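Local coordinates for protein putative NAD(P)H:FMN oxidoreductase (Porphyromonas gingivalis W83, PDB 3GE5) that binds flavin mononucleotide and is probably an NAD(P)H-dependent oxidoreductase of the nitroreductase family, at residues Gly82-Phe95 and Thr143-Phe157. Residues are numbered along the deposited sequence; the frame is centred on the assembly and turned at random.
Sequences GRKRLAPCSQQPWF and TWVCAFDQALCSEIF. With FMN (flavin mononucleotide), chain C; EDO (1,2-ethanediol), chain I.
Phe157 CE1 lies over one face of the Arg85 guanidinium, offset toward its rim; the planes are 38° apart. At the guanidinium edge, Arg85 NH2 donates to Ile156 O (3.2 Å), coming from above the carbonyl plane. Ile156 CG2 covers one face of the Phe157 ring, and Gly82 O lies at its edge. Phe157 CE2 also meets Leu86 CD1 at 4.0 Å. Ser90 CB sits over one face of Phe95. The Trp94 ring has Val145 CG2 at its edge, 3.5 Å from Trp94 CH2. Ethanediol O1, probably from the crystallisation liquor, is at the same ring's edge, in plane. Trp144 lays one face against the flavin methyl C7M, which is offset toward the rim. Cys89 SG packs on Leu152, Cys153 and Ile156. Asp149, the N-cap of helix 150-156, donates its backbone N-H to Cys89 O (2.9 Å), on a lone pair in the carbonyl plane.

The contact joins helix 80-86 and the loop after it to helix 150-156 and strand 141-145, outermost in this chain's antiparallel sheet, in the nitroreductase fold. One end lines the isoalloxazine side of the FMN pocket. FMN N3 donates to Gln92 OE1 at 2.8 Å, almost straight at 177°. Ala147 N donates to FMN O4 (3.0 Å). One water links Ser90 OG, Gln92 OE1 and Ala147 O.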
loop_
_atom_site.group_PDB
_atom_site.type_symbol
_atom_site.label_atom_id
_atom_site.label_comp_id
_atom_site.label_asym_id
_atom_site.label_seq_id
_atom_site.Cartn_x
_atom_site.Cartn_y
_atom_site.Cartn_z
ATOM N N GLY A 82 5.533 -17.329 21.011
ATOM C CA GLY A 82 5.857 -16.772 19.703
ATOM C C GLY A 82 6.285 -15.327 19.823
ATOM O O GLY A 82 7.243 -14.914 19.177
ATOM N N ARG A 83 5.582 -14.541 20.642
ATOM C CA ARG A 83 5.947 -13.126 20.808
ATOM C C ARG A 83 7.369 -13.008 21.378
ATOM O O ARG A 83 8.187 -12.194 20.931
ATOM C CB ARG A 83 4.936 -12.394 21.730
ATOM C CG ARG A 83 3.500 -12.292 21.203
ATOM C CD ARG A 83 2.572 -11.530 22.199
ATOM N NE ARG A 83 3.084 -10.157 22.288
ATOM C CZ ARG A 83 3.840 -9.666 23.273
ATOM N NH1 ARG A 83 4.104 -10.381 24.360
ATOM N NH2 ARG A 83 4.326 -8.436 23.186
ATOM N N LYS A 84 7.675 -13.839 22.359
ATOM C CA LYS A 84 9.014 -13.868 22.952
ATOM C C LYS A 84 10.094 -14.307 21.934
ATOM O O LYS A 84 11.209 -13.768 21.930
ATOM C CB LYS A 84 9.012 -14.752 24.180
ATOM C CG LYS A 84 8.210 -14.133 25.348
ATOM N N ARG A 85 9.759 -15.280 21.096
ATOM C CA ARG A 85 10.672 -15.716 20.032
ATOM C C ARG A 85 10.946 -14.593 19.034
ATOM O O ARG A 85 12.081 -14.420 18.590
ATOM C CB ARG A 85 10.117 -16.938 19.298
ATOM C CG ARG A 85 10.173 -18.198 20.122
ATOM C CD ARG A 85 9.187 -19.240 19.610
ATOM N NE ARG A 85 9.535 -19.693 18.267
ATOM C CZ ARG A 85 8.665 -20.146 17.370
ATOM N NH1 ARG A 85 7.366 -20.211 17.652
ATOM N NH2 ARG A 85 9.097 -20.541 16.179
ATOM N N LEU A 86 9.917 -13.811 18.720
ATOM C CA LEU A 86 10.043 -12.778 17.691
ATOM C C LEU A 86 10.876 -11.593 18.178
ATOM O O LEU A 86 11.563 -10.916 17.386
ATOM C CB LEU A 86 8.660 -12.319 17.239
ATOM C CG LEU A 86 8.564 -11.186 16.210
ATOM C CD1 LEU A 86 9.308 -11.591 14.917
ATOM C CD2 LEU A 86 7.104 -10.769 15.935
ATOM N N ALA A 87 10.790 -11.320 19.486
ATOM C CA ALA A 87 11.345 -10.091 20.109
ATOM C C ALA A 87 12.812 -9.791 19.730
ATOM O O ALA A 87 13.118 -8.662 19.414
ATOM C CB ALA A 87 11.211 -10.160 21.637
ATOM N N PRO A 88 13.679 -10.812 19.708
ATOM C CA PRO A 88 15.108 -10.614 19.375
ATOM C C PRO A 88 15.397 -10.125 17.961
ATOM O O PRO A 88 16.546 -9.745 17.661
ATOM C CB PRO A 88 15.704 -12.016 19.569
ATOM C CG PRO A 88 14.767 -12.721 20.456
ATOM C CD PRO A 88 13.423 -12.214 20.088
ATOM N N CYS A 89 14.378 -10.123 17.104
ATOM C CA CYS A 89 14.508 -9.594 15.747
ATOM C C CYS A 89 14.566 -8.068 15.688
ATOM O O CYS A 89 14.917 -7.512 14.661
ATOM C CB CYS A 89 13.391 -10.131 14.858
ATOM S SG CYS A 89 13.431 -11.926 14.592
ATOM N N SER A 90 14.174 -7.396 16.773
ATOM C CA SER A 90 14.181 -5.936 16.848
ATOM C C SER A 90 15.060 -5.406 17.960
ATOM O O SER A 90 15.135 -5.995 19.044
ATOM C CB SER A 90 12.755 -5.405 17.046
ATOM O OG SER A 90 12.733 -4.001 17.246
ATOM N N GLN A 91 15.679 -4.250 17.702
ATOM C CA GLN A 91 16.401 -3.487 18.706
ATOM C C GLN A 91 15.675 -2.204 19.123
ATOM O O GLN A 91 16.207 -1.411 19.904
ATOM C CB GLN A 91 17.787 -3.137 18.161
ATOM C CG GLN A 91 18.616 -4.377 17.779
ATOM C CD GLN A 91 18.790 -5.330 18.926
ATOM O OE1 GLN A 91 18.908 -4.915 20.086
ATOM N NE2 GLN A 91 18.812 -6.615 18.625
ATOM N N GLN A 92 14.462 -2.000 18.630
ATOM C CA GLN A 92 13.678 -0.828 19.017
ATOM C C GLN A 92 12.968 -1.135 20.319
ATOM O O GLN A 92 12.207 -2.100 20.401
ATOM C CB GLN A 92 12.687 -0.471 17.915
ATOM C CG GLN A 92 13.411 -0.049 16.625
ATOM C CD GLN A 92 12.493 0.368 15.498
ATOM O OE1 GLN A 92 11.356 -0.079 15.396
ATOM N NE2 GLN A 92 13.035 1.174 14.580
ATOM N N PRO A 93 13.234 -0.344 21.369
ATOM C CA PRO A 93 12.658 -0.686 22.671
ATOM C C PRO A 93 11.130 -0.897 22.750
ATOM O O PRO A 93 10.663 -1.735 23.514
ATOM C CB PRO A 93 13.088 0.497 23.560
ATOM C CG PRO A 93 14.360 0.962 22.932
ATOM C CD PRO A 93 14.157 0.806 21.465
ATOM N N TRP A 94 10.351 -0.160 21.965
ATOM C CA TRP A 94 8.893 -0.295 22.007
ATOM C C TRP A 94 8.392 -1.637 21.462
ATOM O O TRP A 94 7.336 -2.116 21.852
ATOM C CB TRP A 94 8.217 0.851 21.242
ATOM C CG TRP A 94 8.371 0.738 19.760
ATOM C CD1 TRP A 94 9.391 1.245 19.010
ATOM C CD2 TRP A 94 7.511 0.040 18.850
ATOM N NE1 TRP A 94 9.232 0.906 17.706
ATOM C CE2 TRP A 94 8.080 0.177 17.562
ATOM C CE3 TRP A 94 6.320 -0.718 18.989
ATOM C CZ2 TRP A 94 7.505 -0.405 16.427
ATOM C CZ3 TRP A 94 5.737 -1.261 17.851
ATOM C CH2 TRP A 94 6.349 -1.107 16.585
ATOM N N PHE A 95 9.146 -2.234 20.538
ATOM C CA PHE A 95 8.647 -3.368 19.743
ATOM C C PHE A 95 8.097 -4.553 20.530
ATOM O O PHE A 95 7.034 -5.091 20.197
ATOM C CB PHE A 95 9.756 -3.814 18.780
ATOM C CG PHE A 95 9.371 -4.989 17.898
ATOM C CD1 PHE A 95 9.613 -6.292 18.299
ATOM C CD2 PHE A 95 8.796 -4.777 16.647
ATOM C CE1 PHE A 95 9.282 -7.357 17.481
ATOM C CE2 PHE A 95 8.441 -5.864 15.827
ATOM C CZ PHE A 95 8.718 -7.147 16.242
ATOM N N THR A 143 1.694 0.008 14.256
ATOM C CA THR A 143 2.854 0.531 13.539
ATOM C C THR A 143 3.357 -0.501 12.551
ATOM O O THR A 143 3.449 -1.679 12.864
ATOM C CB THR A 143 4.006 0.971 14.533
ATOM O OG1 THR A 143 3.526 2.013 15.364
ATOM C CG2 THR A 143 5.253 1.442 13.789
ATOM N N TRP A 144 3.612 -0.036 11.342
ATOM C CA TRP A 144 4.285 -0.818 10.305
ATOM C C TRP A 144 5.746 -0.894 10.638
ATOM O O TRP A 144 6.369 0.147 10.884
ATOM C CB TRP A 144 4.106 -0.095 8.992
ATOM C CG TRP A 144 4.517 -0.793 7.729
ATOM C CD1 TRP A 144 5.680 -1.501 7.477
ATOM C CD2 TRP A 144 3.792 -0.760 6.511
ATOM N NE1 TRP A 144 5.682 -1.936 6.162
ATOM C CE2 TRP A 144 4.545 -1.489 5.546
ATOM C CE3 TRP A 144 2.566 -0.203 6.129
ATOM C CZ2 TRP A 144 4.089 -1.690 4.245
ATOM C CZ3 TRP A 144 2.126 -0.394 4.793
ATOM C CH2 TRP A 144 2.900 -1.143 3.891
ATOM N N VAL A 145 6.300 -2.101 10.657
ATOM C CA VAL A 145 7.720 -2.349 11.056
ATOM C C VAL A 145 8.521 -3.028 9.924
ATOM O O VAL A 145 8.165 -4.106 9.437
ATOM C CB VAL A 145 7.832 -3.221 12.342
ATOM C CG1 VAL A 145 9.287 -3.426 12.700
ATOM C CG2 VAL A 145 7.025 -2.546 13.503
ATOM N N CYS A 146 9.606 -2.368 9.512
ATOM C CA CYS A 146 10.606 -2.956 8.592
ATOM C C CYS A 146 11.992 -3.022 9.205
ATOM O O CYS A 146 12.865 -3.723 8.671
ATOM C CB CYS A 146 10.648 -2.155 7.317
ATOM S SG CYS A 146 9.176 -2.403 6.275
ATOM N N ALA A 147 12.208 -2.358 10.363
ATOM C CA ALA A 147 13.520 -2.418 11.024
ATOM C C ALA A 147 13.594 -3.670 11.911
ATOM O O ALA A 147 13.389 -3.595 13.107
ATOM C CB ALA A 147 13.810 -1.128 11.840
ATOM N N PHE A 148 13.918 -4.807 11.292
ATOM C CA PHE A 148 14.089 -6.068 11.990
ATOM C C PHE A 148 15.030 -6.966 11.216
ATOM O O PHE A 148 15.255 -6.751 10.047
ATOM C CB PHE A 148 12.763 -6.784 12.275
ATOM C CG PHE A 148 12.012 -7.265 11.057
ATOM C CD1 PHE A 148 11.132 -6.438 10.386
ATOM C CD2 PHE A 148 12.125 -8.607 10.637
ATOM C CE1 PHE A 148 10.472 -6.862 9.238
ATOM C CE2 PHE A 148 11.434 -9.043 9.538
ATOM C CZ PHE A 148 10.603 -8.165 8.831
ATOM N N ASP A 149 15.595 -7.946 11.916
ATOM C CA ASP A 149 16.594 -8.860 11.354
ATOM C C ASP A 149 15.808 -9.935 10.572
ATOM O O ASP A 149 15.251 -10.874 11.137
ATOM C CB ASP A 149 17.435 -9.464 12.481
ATOM C CG ASP A 149 18.528 -10.383 11.983
ATOM O OD1 ASP A 149 18.397 -10.902 10.838
ATOM O OD2 ASP A 149 19.507 -10.602 12.762
ATOM N N GLN A 150 15.709 -9.750 9.273
ATOM C CA GLN A 150 14.862 -10.641 8.445
ATOM C C GLN A 150 15.374 -12.085 8.422
ATOM O O GLN A 150 14.592 -13.052 8.513
ATOM C CB GLN A 150 14.803 -10.096 7.026
ATOM C CG GLN A 150 14.044 -8.786 6.875
ATOM C CD GLN A 150 14.283 -8.193 5.519
ATOM O OE1 GLN A 150 15.382 -7.670 5.260
ATOM N NE2 GLN A 150 13.280 -8.298 4.622
ATOM N N ALA A 151 16.688 -12.236 8.285
ATOM C CA ALA A 151 17.268 -13.574 8.255
ATOM C C ALA A 151 17.051 -14.312 9.578
ATOM O O ALA A 151 16.818 -15.508 9.576
ATOM C CB ALA A 151 18.761 -13.532 7.821
ATOM N N LEU A 152 17.117 -13.594 10.694
ATOM C CA LEU A 152 16.832 -14.170 11.990
ATOM C C LEU A 152 15.354 -14.599 12.099
ATOM O O LEU A 152 15.040 -15.702 12.514
ATOM C CB LEU A 152 17.198 -13.212 13.133
ATOM C CG LEU A 152 16.921 -13.755 14.530
ATOM C CD1 LEU A 152 17.587 -15.120 14.747
ATOM C CD2 LEU A 152 17.414 -12.726 15.575
ATOM N N CYS A 153 14.452 -13.722 11.686
ATOM C CA CYS A 153 13.030 -14.041 11.587
ATOM C C CYS A 153 12.793 -15.336 10.793
ATOM O O CYS A 153 12.105 -16.246 11.254
ATOM C CB CYS A 153 12.295 -12.869 10.963
ATOM S SG CYS A 153 10.508 -13.122 10.938
ATOM N N SER A 154 13.444 -15.427 9.625
ATOM C CA SER A 154 13.357 -16.639 8.783
ATOM C C SER A 154 13.888 -17.884 9.478
ATOM O O SER A 154 13.324 -18.974 9.344
ATOM C CB SER A 154 14.090 -16.454 7.457
ATOM O OG SER A 154 13.409 -15.520 6.650
ATOM N N GLU A 155 15.000 -17.733 10.188
ATOM C CA GLU A 155 15.545 -18.851 10.959
ATOM C C GLU A 155 14.593 -19.282 12.094
ATOM O O GLU A 155 14.326 -20.467 12.261
ATOM C CB GLU A 155 16.933 -18.468 11.474
ATOM C CG GLU A 155 17.626 -19.534 12.262
ATOM C CD GLU A 155 18.002 -20.776 11.491
ATOM O OE1 GLU A 155 18.243 -20.718 10.269
ATOM O OE2 GLU A 155 18.119 -21.822 12.170
ATOM N N ILE A 156 14.049 -18.328 12.855
ATOM C CA ILE A 156 13.234 -18.658 14.023
ATOM C C ILE A 156 11.944 -19.351 13.585
ATOM O O ILE A 156 11.535 -20.324 14.195
ATOM C CB ILE A 156 12.865 -17.381 14.839
ATOM C CG1 ILE A 156 14.098 -16.826 15.516
ATOM C CG2 ILE A 156 11.755 -17.689 15.864
ATOM C CD1 ILE A 156 13.963 -15.393 15.947
ATOM N N PHE A 157 11.321 -18.846 12.517
ATOM C CA PHE A 157 10.033 -19.339 12.063
ATOM C C PHE A 157 10.126 -20.312 10.882
ATOM O O PHE A 157 9.125 -20.608 10.266
ATOM C CB PHE A 157 9.096 -18.146 11.788
ATOM C CG PHE A 157 8.735 -17.403 13.020
ATOM C CD1 PHE A 157 7.729 -17.872 13.861
ATOM C CD2 PHE A 157 9.450 -16.268 13.413
ATOM C CE1 PHE A 157 7.414 -17.201 15.021
ATOM C CE2 PHE A 157 9.149 -15.593 14.575
ATOM C CZ PHE A 157 8.143 -16.072 15.405
HETATM N N1 FMN C . 8.260 2.883 12.899
HETATM C C2 FMN C . 9.056 2.237 13.800
HETATM O O2 FMN C . 9.088 2.606 14.980
HETATM N N3 FMN C . 9.854 1.166 13.420
HETATM C C4 FMN C . 9.891 0.705 12.109
HETATM O O4 FMN C . 10.646 -0.259 11.771
HETATM C C4A FMN C . 9.079 1.364 11.190
HETATM N N5 FMN C . 9.124 0.951 9.872
HETATM C C5A FMN C . 8.245 1.486 8.976
HETATM C C6 FMN C . 8.239 0.965 7.679
HETATM C C7 FMN C . 7.324 1.471 6.762
HETATM C C7M FMN C . 7.292 0.964 5.351
HETATM C C8 FMN C . 6.418 2.461 7.145
HETATM C C8M FMN C . 5.415 2.999 6.178
HETATM C C9 FMN C . 6.461 2.992 8.410
HETATM C C9A FMN C . 7.353 2.512 9.358
HETATM N N10 FMN C . 7.406 3.033 10.673
HETATM C C10 FMN C . 8.250 2.440 11.578
HETATM C "C1'" FMN C . 6.377 4.023 11.154
HETATM C "C2'" FMN C . 6.783 5.396 10.625
HETATM O "O2'" FMN C . 7.763 5.953 11.491
HETATM C "C3'" FMN C . 5.583 6.338 10.480
HETATM O "O3'" FMN C . 4.599 5.729 9.635
HETATM C "C4'" FMN C . 5.961 7.740 9.969
HETATM O "O4'" FMN C . 6.820 8.441 10.870
HETATM C "C5'" FMN C . 4.735 8.626 9.717
HETATM O "O5'" FMN C . 4.036 8.792 10.931
HETATM P P FMN C . 2.501 8.471 11.017
HETATM O O1P FMN C . 2.396 6.987 10.705
HETATM O O2P FMN C . 1.738 9.308 10.007
HETATM O O3P FMN C . 2.126 8.680 12.469
HETATM C C1 EDO I . 11.077 3.792 21.533
HETATM O O1 EDO I . 11.375 2.447 21.252
HETATM C C2 EDO I . 10.886 3.985 23.029
HETATM O O2 EDO I . 9.903 3.071 23.522
HETATM O O HOH W 1 11.603 -2.811 15.162
HETATM O O HOH W 2 15.413 -3.084 15.000
#